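Local coordinates for protein L-serine ammonia-lyase (Rhizomucor miehei CAU432, PDB 5C3U) that belongs to the pyridoxal-phosphate dependent enzymes and carries covalently bound pyridoxal-5'-phosphate, at residues A[41-46]-A[52-57]; A[88-93]-A[113-118]; A[268-273]-A[288-293]. All blocks are in the same frame, centred on the assembly; numbering follows the deposited sequence.

Interaction 1 (A[41-46]-A[52-57]); sequences KMENIQ and KMRGIG. With PLP (pyridoxal-5'-phosphate), chain B.
Gln46 and Met53 bring the backbones closest, their CA atoms 6.3 Å apart, where the loop residue after the 3-10 turn 43-45 faces segment 52-57. The CB atoms of Gln46 and Met53 touch at 3.8 Å. The main grip is a buried salt bridge between Glu43 and Arg54. Arg54 runs extended from CG to NE and meets the carboxylate side-on. Its NE donates to Glu43 OE1 at 2.7 Å, and its NH1 donates to Glu43 OE2 at 2.9 Å, onto the syn lone pair. The two planes are 41° apart, and NE comes to OE1 from above the carboxylate plane. From the opposite face of that plane, Gln46 NE2 also donates to Glu43 OE1, at 3.0 Å. Two donors thus hold this oxygen. Gln46 NE2 also lies over one guanidinium face, offset toward the rim, with the planes 86° apart; these two donors pack without bonding. Gln46 OE1 is taken by Val20 N. Lys41 NZ lies 4.2 Å from Arg54 NH1, but Glu162 forms salt bridges with both residues and probably offsets the like charges. Gln166 also binds Lys41 NZ. Two residues before Arg54, Lys52 points away from segment 41-46. Its NZ is bonded to C4A of PLP at 1.6 Å. This linkage, with backbone N atoms of Gly180, Gly181 and Gly182 also bonded to PLP, is consistent with a fold-type II PLP site.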
loop_
_atom_site.group_PDB
_atom_site.type_symbol
_atom_site.label_atom_id
_atom_site.label_comp_id
_atom_site.label_asym_id
_atom_site.label_seq_id
_atom_site.Cartn_x
_atom_site.Cartn_y
_atom_site.Cartn_z
ATOM N N LYS A 41 7.544 -8.121 -5.693
ATOM C CA LYS A 41 8.304 -6.954 -5.224
ATOM C C LYS A 41 8.063 -6.795 -3.715
ATOM O O LYS A 41 6.951 -6.483 -3.291
ATOM C CB LYS A 41 7.877 -5.703 -6.015
ATOM C CG LYS A 41 8.651 -4.434 -5.692
ATOM C CD LYS A 41 10.157 -4.623 -5.868
ATOM C CE LYS A 41 10.845 -3.262 -5.911
ATOM N NZ LYS A 41 12.334 -3.411 -5.903
ATOM N N MET A 42 9.095 -7.051 -2.905
ATOM C CA MET A 42 8.929 -7.264 -1.463
ATOM C C MET A 42 9.049 -6.007 -0.580
ATOM O O MET A 42 10.051 -5.807 0.108
ATOM C CB MET A 42 9.921 -8.340 -0.962
ATOM C CG MET A 42 9.833 -9.659 -1.730
ATOM S SD MET A 42 8.206 -10.421 -1.560
ATOM C CE MET A 42 8.243 -10.803 0.190
ATOM N N GLU A 43 7.997 -5.200 -0.555
ATOM C CA GLU A 43 7.970 -3.985 0.283
ATOM C C GLU A 43 7.871 -4.201 1.809
ATOM O O GLU A 43 8.009 -3.245 2.601
ATOM C CB GLU A 43 6.874 -3.049 -0.246
ATOM C CG GLU A 43 7.098 -2.667 -1.704
ATOM C CD GLU A 43 8.407 -1.899 -1.904
ATOM O OE1 GLU A 43 8.565 -0.826 -1.284
ATOM O OE2 GLU A 43 9.267 -2.367 -2.683
ATOM N N ASN A 44 7.633 -5.446 2.237
ATOM C CA ASN A 44 7.631 -5.768 3.666
ATOM C C ASN A 44 9.011 -5.611 4.282
ATOM O O ASN A 44 9.151 -5.574 5.502
ATOM C CB ASN A 44 7.089 -7.187 3.914
ATOM C CG ASN A 44 7.825 -8.249 3.099
ATOM O OD1 ASN A 44 8.142 -8.043 1.923
ATOM N ND2 ASN A 44 8.086 -9.396 3.717
ATOM N N ILE A 45 10.025 -5.505 3.425
ATOM C CA ILE A 45 11.429 -5.341 3.842
ATOM C C ILE A 45 11.799 -3.870 4.149
ATOM O O ILE A 45 12.841 -3.578 4.747
ATOM C CB ILE A 45 12.394 -5.923 2.767
ATOM C CG1 ILE A 45 12.150 -7.426 2.584
ATOM C CG2 ILE A 45 13.867 -5.686 3.127
ATOM C CD1 ILE A 45 12.298 -8.225 3.862
ATOM N N GLN A 46 10.940 -2.943 3.749
ATOM C CA GLN A 46 11.162 -1.520 4.041
ATOM C C GLN A 46 11.259 -1.273 5.535
ATOM O O GLN A 46 10.583 -1.962 6.322
ATOM C CB GLN A 46 10.000 -0.680 3.499
ATOM C CG GLN A 46 9.920 -0.597 1.986
ATOM C CD GLN A 46 11.059 0.185 1.350
ATOM O OE1 GLN A 46 11.906 0.757 2.028
ATOM N NE2 GLN A 46 11.075 0.207 0.031
ATOM N N LYS A 52 4.710 2.144 2.479
ATOM C CA LYS A 52 4.540 3.526 2.941
ATOM C C LYS A 52 5.858 4.229 3.140
ATOM O O LYS A 52 5.947 5.452 2.965
ATOM C CB LYS A 52 3.688 3.640 4.224
ATOM C CG LYS A 52 2.227 3.225 4.045
ATOM C CD LYS A 52 1.561 4.224 3.091
ATOM C CE LYS A 52 0.053 4.157 3.185
ATOM N NZ LYS A 52 -0.406 2.750 3.031
ATOM N N MET A 53 6.898 3.474 3.501
ATOM C CA MET A 53 8.223 4.066 3.643
ATOM C C MET A 53 8.663 4.872 2.397
ATOM O O MET A 53 9.343 5.899 2.534
ATOM C CB MET A 53 9.229 2.970 3.991
ATOM C CG MET A 53 10.356 3.352 4.929
ATOM S SD MET A 53 9.886 4.262 6.419
ATOM C CE MET A 53 10.525 5.722 5.724
ATOM N N ARG A 54 8.254 4.458 1.192
ATOM C CA ARG A 54 8.626 5.206 -0.026
ATOM C C ARG A 54 7.901 6.551 -0.076
ATOM O O ARG A 54 8.546 7.616 -0.090
ATOM C CB ARG A 54 8.314 4.414 -1.310
ATOM C CG ARG A 54 9.105 3.118 -1.441
ATOM C CD ARG A 54 8.785 2.416 -2.749
ATOM N NE ARG A 54 9.476 1.134 -2.819
ATOM C CZ ARG A 54 10.677 0.951 -3.358
ATOM N NH1 ARG A 54 11.198 -0.270 -3.350
ATOM N NH2 ARG A 54 11.351 1.969 -3.912
ATOM N N GLY A 55 6.567 6.503 -0.151
ATOM C CA GLY A 55 5.760 7.722 -0.262
ATOM C C GLY A 55 5.894 8.617 0.948
ATOM O O GLY A 55 6.150 9.832 0.824
ATOM N N ILE A 56 5.706 8.019 2.135
ATOM C CA ILE A 56 5.693 8.788 3.384
ATOM C C ILE A 56 7.091 9.304 3.703
ATOM O O ILE A 56 7.244 10.453 4.136
ATOM C CB ILE A 56 5.061 7.998 4.554
ATOM C CG1 ILE A 56 3.646 7.538 4.175
ATOM C CG2 ILE A 56 5.093 8.800 5.859
ATOM C CD1 ILE A 56 2.705 8.665 3.791
ATOM N N GLY A 57 8.107 8.480 3.437
ATOM C CA GLY A 57 9.519 8.881 3.537
ATOM C C GLY A 57 9.828 10.134 2.739
ATOM O O GLY A 57 10.474 11.045 3.242
HETATM N N1 PLP B . -1.042 -2.002 0.975
HETATM C C2 PLP B . -0.518 -1.604 2.148
HETATM C C2A PLP B . -0.016 -2.591 3.174
HETATM C C3 PLP B . -0.446 -0.172 2.443
HETATM O O3 PLP B . 0.087 0.264 3.628
HETATM C C4 PLP B . -0.935 0.755 1.400
HETATM C C4A PLP B . -0.856 2.206 1.629
HETATM C C5 PLP B . -1.497 0.205 0.140
HETATM C C6 PLP B . -1.508 -1.187 0.001
HETATM C C5A PLP B . -2.033 1.100 -0.979
HETATM O O4P PLP B . -2.386 2.360 -0.422
HETATM P P PLP B . -2.826 3.710 -1.202
HETATM O O1P PLP B . -1.592 4.463 -1.558
HETATM O O2P PLP B . -3.713 3.328 -2.401
HETATM O O3P PLP B . -3.626 4.335 -0.114
#

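Interaction 2 (A[88-93]-A[113-118]); sequences CARQLG and RTDGSH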
loop_
_atom_site.group_PDB
_atom_site.type_symbol
_atom_site.label_atom_id
_atom_site.label_comp_id
_atom_site.label_asym_id
_atom_site.label_seq_id
_atom_site.Cartn_x
_atom_site.Cartn_y
_atom_site.Cartn_z
ATOM N N CYS A 88 10.208 7.810 10.446
ATOM C CA CYS A 88 10.856 8.983 9.816
ATOM C C CYS A 88 11.145 10.091 10.835
ATOM O O CYS A 88 12.174 10.752 10.765
ATOM C CB CYS A 88 9.976 9.548 8.674
ATOM S SG CYS A 88 9.860 8.416 7.262
ATOM N N ALA A 89 10.242 10.284 11.799
ATOM C CA ALA A 89 10.403 11.374 12.734
ATOM C C ALA A 89 11.636 11.055 13.574
ATOM O O ALA A 89 12.479 11.928 13.801
ATOM C CB ALA A 89 9.176 11.504 13.608
ATOM N N ARG A 90 11.764 9.798 13.998
ATOM C CA ARG A 90 12.962 9.415 14.764
ATOM C C ARG A 90 14.260 9.602 13.934
ATOM O O ARG A 90 15.262 10.121 14.452
ATOM C CB ARG A 90 12.837 7.997 15.350
ATOM C CG ARG A 90 14.145 7.473 15.946
ATOM C CD ARG A 90 14.027 6.121 16.645
ATOM N NE ARG A 90 13.655 5.005 15.761
ATOM C CZ ARG A 90 14.508 4.185 15.141
ATOM N NH1 ARG A 90 14.040 3.197 14.368
ATOM N NH2 ARG A 90 15.821 4.351 15.274
ATOM N N GLN A 91 14.239 9.220 12.656
ATOM C CA GLN A 91 15.428 9.325 11.783
ATOM C C GLN A 91 15.790 10.777 11.510
ATOM O O GLN A 91 16.968 11.127 11.443
ATOM C CB GLN A 91 15.216 8.628 10.445
ATOM C CG GLN A 91 15.172 7.110 10.514
ATOM C CD GLN A 91 16.391 6.531 11.198
ATOM O OE1 GLN A 91 17.504 6.663 10.706
ATOM N NE2 GLN A 91 16.179 5.884 12.336
ATOM N N LEU A 92 14.758 11.615 11.371
ATOM C CA LEU A 92 14.934 13.038 11.059
ATOM C C LEU A 92 15.135 13.938 12.285
ATOM O O LEU A 92 15.444 15.125 12.137
ATOM C CB LEU A 92 13.765 13.548 10.197
ATOM C CG LEU A 92 13.628 12.824 8.850
ATOM C CD1 LEU A 92 12.271 13.116 8.215
ATOM C CD2 LEU A 92 14.772 13.171 7.896
ATOM N N GLY A 93 14.971 13.380 13.485
ATOM C CA GLY A 93 15.065 14.155 14.731
ATOM C C GLY A 93 13.929 15.149 14.960
ATOM O O GLY A 93 14.164 16.282 15.401
ATOM N N ARG A 113 5.789 3.929 20.410
ATOM C CA ARG A 113 6.394 4.396 21.672
ATOM C C ARG A 113 7.913 4.272 21.670
ATOM O O ARG A 113 8.612 5.197 22.078
ATOM C CB ARG A 113 5.846 3.626 22.867
ATOM C CG ARG A 113 4.416 3.951 23.246
ATOM C CD ARG A 113 4.061 3.208 24.531
ATOM N NE ARG A 113 2.652 2.824 24.571
ATOM C CZ ARG A 113 2.189 1.590 24.359
ATOM N NH1 ARG A 113 0.885 1.361 24.409
ATOM N NH2 ARG A 113 3.023 0.583 24.103
ATOM N N THR A 114 8.420 3.140 21.201
ATOM C CA THR A 114 9.867 2.923 21.123
ATOM C C THR A 114 10.566 3.974 20.252
ATOM O O THR A 114 11.688 4.371 20.541
ATOM C CB THR A 114 10.177 1.505 20.619
ATOM O OG1 THR A 114 9.705 0.556 21.588
ATOM C CG2 THR A 114 11.686 1.306 20.356
ATOM N N ASP A 115 9.888 4.440 19.200
ATOM C CA ASP A 115 10.419 5.467 18.314
ATOM C C ASP A 115 10.510 6.821 19.016
ATOM O O ASP A 115 11.184 7.729 18.539
ATOM C CB ASP A 115 9.495 5.631 17.089
ATOM C CG ASP A 115 9.692 4.546 16.037
ATOM O OD1 ASP A 115 10.772 3.925 16.006
ATOM O OD2 ASP A 115 8.765 4.330 15.211
ATOM N N GLY A 116 9.805 6.956 20.132
ATOM C CA GLY A 116 9.753 8.215 20.872
ATOM C C GLY A 116 8.616 9.144 20.462
ATOM O O GLY A 116 8.581 10.318 20.874
ATOM N N SER A 117 7.683 8.632 19.655
ATOM C CA SER A 117 6.505 9.406 19.278
ATOM C C SER A 117 5.566 9.573 20.459
ATOM O O SER A 117 5.574 8.763 21.382
ATOM C CB SER A 117 5.728 8.712 18.164
ATOM O OG SER A 117 6.534 8.488 17.036
ATOM N N HIS A 118 4.749 10.613 20.413
ATOM C CA HIS A 118 3.652 10.768 21.363
ATOM C C HIS A 118 2.420 10.088 20.855
ATOM O O HIS A 118 1.837 10.492 19.847
ATOM C CB HIS A 118 3.451 12.239 21.692
ATOM C CG HIS A 118 4.714 12.890 22.192
ATOM N ND1 HIS A 118 5.498 13.655 21.407
ATOM C CD2 HIS A 118 5.363 12.798 23.426
ATOM C CE1 HIS A 118 6.578 14.065 22.111
ATOM N NE2 HIS A 118 6.493 13.541 23.346
HETATM O O HOH W 1 11.154 1.813 13.831
#
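The Arg90 guanidinium has Gln91 NE2 over one face, 3.3 Å above its plane and offset toward the rim. The Asp115 carboxylate and a water lie at its edge. The contact joins two helical segments in the part of the fold built on the parallel sheet 118-121, 95-100, 72-75 and 141-143. Arg90 is in the last turn of helix 79-92. Asp115 directly precedes Gly116, whose positive phi completes a Schellman motif. Arg90 and Asp115 have their CA atoms 5.9 Å apart. Arg90 CG is anti to the backbone N (chi1 170°), and the chain stays extended until it bends at chi3, which turns NE toward the carboxylate. On the way its CB packs 3.6 Å from the backbone O of Asp115. The salt bridge uses one nitrogen: Arg90 NE donates to Asp115 OD1 at 3.1 Å. The two flat groups are 24° apart, yet NE meets OD1 from above the carboxylate plane. The other oxygen, OD2, binds Ser86 OG, which also bonds to Ser117 OG. Asp115 is therefore tied to two places on helix 79-92, and its rotation is restrained. This is a surface contact. The water closes it: Arg90 NH1 donates to the water at 3.2 Å, and the water donates to Asp115 OD1 at 3.1 Å.

Interaction 3 (A[268-273]-A[288-293]); sequences RLFAED and LCYTHL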
loop_
_atom_site.group_PDB
_atom_site.type_symbol
_atom_site.label_atom_id
_atom_site.label_comp_id
_atom_site.label_asym_id
_atom_site.label_seq_id
_atom_site.Cartn_x
_atom_site.Cartn_y
_atom_site.Cartn_z
ATOM N N ARG A 268 -2.740 -16.468 3.902
ATOM C CA ARG A 268 -2.405 -17.779 4.469
ATOM C C ARG A 268 -1.420 -18.484 3.542
ATOM O O ARG A 268 -0.413 -19.018 4.002
ATOM C CB ARG A 268 -3.649 -18.613 4.626
ATOM C CG ARG A 268 -3.364 -20.042 5.068
ATOM C CD ARG A 268 -4.635 -20.865 5.093
ATOM N NE ARG A 268 -5.139 -21.148 3.750
ATOM C CZ ARG A 268 -4.722 -22.165 2.994
ATOM N NH1 ARG A 268 -3.775 -22.987 3.431
ATOM N NH2 ARG A 268 -5.238 -22.351 1.795
ATOM N N LEU A 269 -1.709 -18.464 2.247
ATOM C CA LEU A 269 -0.853 -19.158 1.247
ATOM C C LEU A 269 0.528 -18.543 1.143
ATOM O O LEU A 269 1.516 -19.276 1.045
ATOM C CB LEU A 269 -1.539 -19.170 -0.127
ATOM C CG LEU A 269 -2.700 -20.178 -0.140
ATOM C CD1 LEU A 269 -3.500 -19.953 -1.433
ATOM C CD2 LEU A 269 -2.231 -21.617 -0.049
ATOM N N PHE A 270 0.598 -17.209 1.183
ATOM C CA PHE A 270 1.882 -16.524 1.183
ATOM C C PHE A 270 2.713 -16.835 2.441
ATOM O O PHE A 270 3.940 -16.967 2.364
ATOM C CB PHE A 270 1.669 -15.025 1.081
ATOM C CG PHE A 270 2.880 -14.280 0.597
ATOM C CD1 PHE A 270 3.404 -14.522 -0.681
ATOM C CD2 PHE A 270 3.510 -13.368 1.414
ATOM C CE1 PHE A 270 4.516 -13.823 -1.127
ATOM C CE2 PHE A 270 4.623 -12.666 0.965
ATOM C CZ PHE A 270 5.118 -12.886 -0.297
ATOM N N ALA A 271 2.054 -16.945 3.587
ATOM C CA ALA A 271 2.775 -17.310 4.829
ATOM C C ALA A 271 3.354 -18.733 4.690
ATOM O O ALA A 271 4.481 -18.995 5.080
ATOM C CB ALA A 271 1.837 -17.223 6.027
ATOM N N GLU A 272 2.566 -19.659 4.154
ATOM C CA GLU A 272 3.042 -21.036 3.963
ATOM C C GLU A 272 4.163 -21.137 2.909
ATOM O O GLU A 272 5.161 -21.836 3.116
ATOM C CB GLU A 272 1.865 -21.959 3.619
ATOM C CG GLU A 272 0.760 -22.014 4.681
ATOM C CD GLU A 272 1.171 -22.724 5.977
ATOM O OE1 GLU A 272 2.360 -22.714 6.367
ATOM O OE2 GLU A 272 0.278 -23.315 6.619
ATOM N N ASP A 273 4.015 -20.416 1.797
ATOM C CA ASP A 273 4.947 -20.507 0.675
ATOM C C ASP A 273 6.251 -19.727 0.880
ATOM O O ASP A 273 7.346 -20.261 0.645
ATOM C CB ASP A 273 4.286 -20.004 -0.608
ATOM C CG ASP A 273 3.239 -20.956 -1.140
ATOM O OD1 ASP A 273 3.276 -22.161 -0.788
ATOM O OD2 ASP A 273 2.375 -20.494 -1.911
ATOM N N LEU A 288 -4.936 -12.582 -6.954
ATOM C CA LEU A 288 -5.118 -12.736 -8.401
ATOM C C LEU A 288 -4.260 -13.875 -8.938
ATOM O O LEU A 288 -4.655 -14.569 -9.875
ATOM C CB LEU A 288 -4.839 -11.443 -9.156
ATOM C CG LEU A 288 -5.733 -10.247 -8.820
ATOM C CD1 LEU A 288 -5.524 -9.195 -9.888
ATOM C CD2 LEU A 288 -7.205 -10.633 -8.749
ATOM N N CYS A 289 -3.099 -14.094 -8.315
ATOM C CA CYS A 289 -2.224 -15.182 -8.736
ATOM C C CYS A 289 -2.668 -16.522 -8.181
ATOM O O CYS A 289 -2.780 -17.509 -8.925
ATOM C CB CYS A 289 -0.772 -14.874 -8.354
ATOM S SG CYS A 289 -0.163 -13.446 -9.278
ATOM N N TYR A 290 -2.938 -16.553 -6.880
ATOM C CA TYR A 290 -3.331 -17.781 -6.204
ATOM C C TYR A 290 -4.643 -18.362 -6.734
ATOM O O TYR A 290 -4.798 -19.577 -6.808
ATOM C CB TYR A 290 -3.406 -17.559 -4.695
ATOM C CG TYR A 290 -2.053 -17.576 -4.025
ATOM C CD1 TYR A 290 -1.213 -18.685 -4.159
ATOM C CD2 TYR A 290 -1.617 -16.494 -3.231
ATOM C CE1 TYR A 290 0.024 -18.724 -3.531
ATOM C CE2 TYR A 290 -0.375 -16.529 -2.606
ATOM C CZ TYR A 290 0.431 -17.652 -2.759
ATOM O OH TYR A 290 1.660 -17.746 -2.147
ATOM N N THR A 291 -5.565 -17.498 -7.132
ATOM C CA THR A 291 -6.833 -17.960 -7.703
ATOM C C THR A 291 -6.791 -18.169 -9.220
ATOM O O THR A 291 -7.765 -18.665 -9.786
ATOM C CB THR A 291 -7.983 -16.963 -7.447
ATOM O OG1 THR A 291 -7.699 -15.739 -8.137
ATOM C CG2 THR A 291 -8.198 -16.712 -5.938
ATOM N N HIS A 292 -5.715 -17.737 -9.884
ATOM C CA HIS A 292 -5.601 -17.818 -11.348
ATOM C C HIS A 292 -6.471 -16.792 -12.047
ATOM O O HIS A 292 -6.530 -16.752 -13.283
ATOM C CB HIS A 292 -5.916 -19.239 -11.871
ATOM C CG HIS A 292 -4.912 -20.300 -11.464
ATOM N ND1 HIS A 292 -4.275 -20.293 -10.275
ATOM C CD2 HIS A 292 -4.479 -21.451 -12.132
ATOM C CE1 HIS A 292 -3.458 -21.362 -10.194
ATOM N NE2 HIS A 292 -3.585 -22.070 -11.330
ATOM N N LEU A 293 -7.135 -15.928 -11.280
ATOM C CA LEU A 293 -7.962 -14.885 -11.900
ATOM C C LEU A 293 -7.156 -13.972 -12.820
ATOM O O LEU A 293 -7.712 -13.399 -13.765
ATOM C CB LEU A 293 -8.738 -14.076 -10.857
ATOM C CG LEU A 293 -10.023 -14.764 -10.393
ATOM C CD1 LEU A 293 -10.618 -14.085 -9.173
ATOM C CD2 LEU A 293 -11.049 -14.798 -11.519
#
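Helix 260-274 and helix 280-290 pack together here, in the part of the fold built on the mixed sheet. Tyr290 makes the whole contact from its side. It projects from helix 280-290, lays its ring face on Leu269 and brings its hydroxyl to Phe270 and Asp273 of helix 260-274. The nearest CA atoms, those of Leu269 and Tyr290, are 8.0 Å apart, so the ring fills the gap between the backbones. Leu269 CB sits over the centre of one ring face in a CH-pi contact, 3.7 Å from the centroid and 14° off the ring normal. Farther back, Leu269 CD1 touches Tyr290 CG at 3.8 Å. The leucine and tyrosine side chains slide past each other in opposite directions. Phe270 meets the tyrosine at nearly a right angle: its CD1 is 3.9 Å from Tyr290 OH, which lies near the phenyl plane at the ring edge. Phe270 also packs on Leu40 and Met42 of strand 37-42, and Tyr290 touches Leu30 of helix 28-34. One turn on from Leu269, Asp273 CG is anti to the carbonyl carbon (chi1 -72°), which directs the carboxylate to the end of the tyrosine ring. Tyr290 OH donates to Asp273 OD2 at 2.8 Å, reaching the oxygen on its anti side. Carboxylate and ring planes are 38° apart. The hydroxyl thus lies between buried Phe270 and exposed Asp273. Its bond fixes the end of the ring, and the CH-pi contact holds its face. The nearby carboxylate would probably polarise the O-H bond and keep the hydroxyl protonated.

How the interactions relate
The contacts follow one another along the chain, and all lie in the pyridoxal-phosphate dependent enzyme fold. Interaction 1 is central: its centre is about 8 Å from the centre of the chain, and it adjoins PLP. Interactions 2 and 3 lie on opposite sides of the chain's centre, with their own centres about 35 Å apart and no touch between them. Interaction 1 is linked to each. Met53 packs on Cys88 of helix 79-92, toward interaction 2 and the four-stranded parallel sheet. Met42 of strand 37-42 packs on Phe270 of helix 260-274, toward interaction 3. The segments about Lys52 thus lie between the two sheet-based halves of the fold and pack against both.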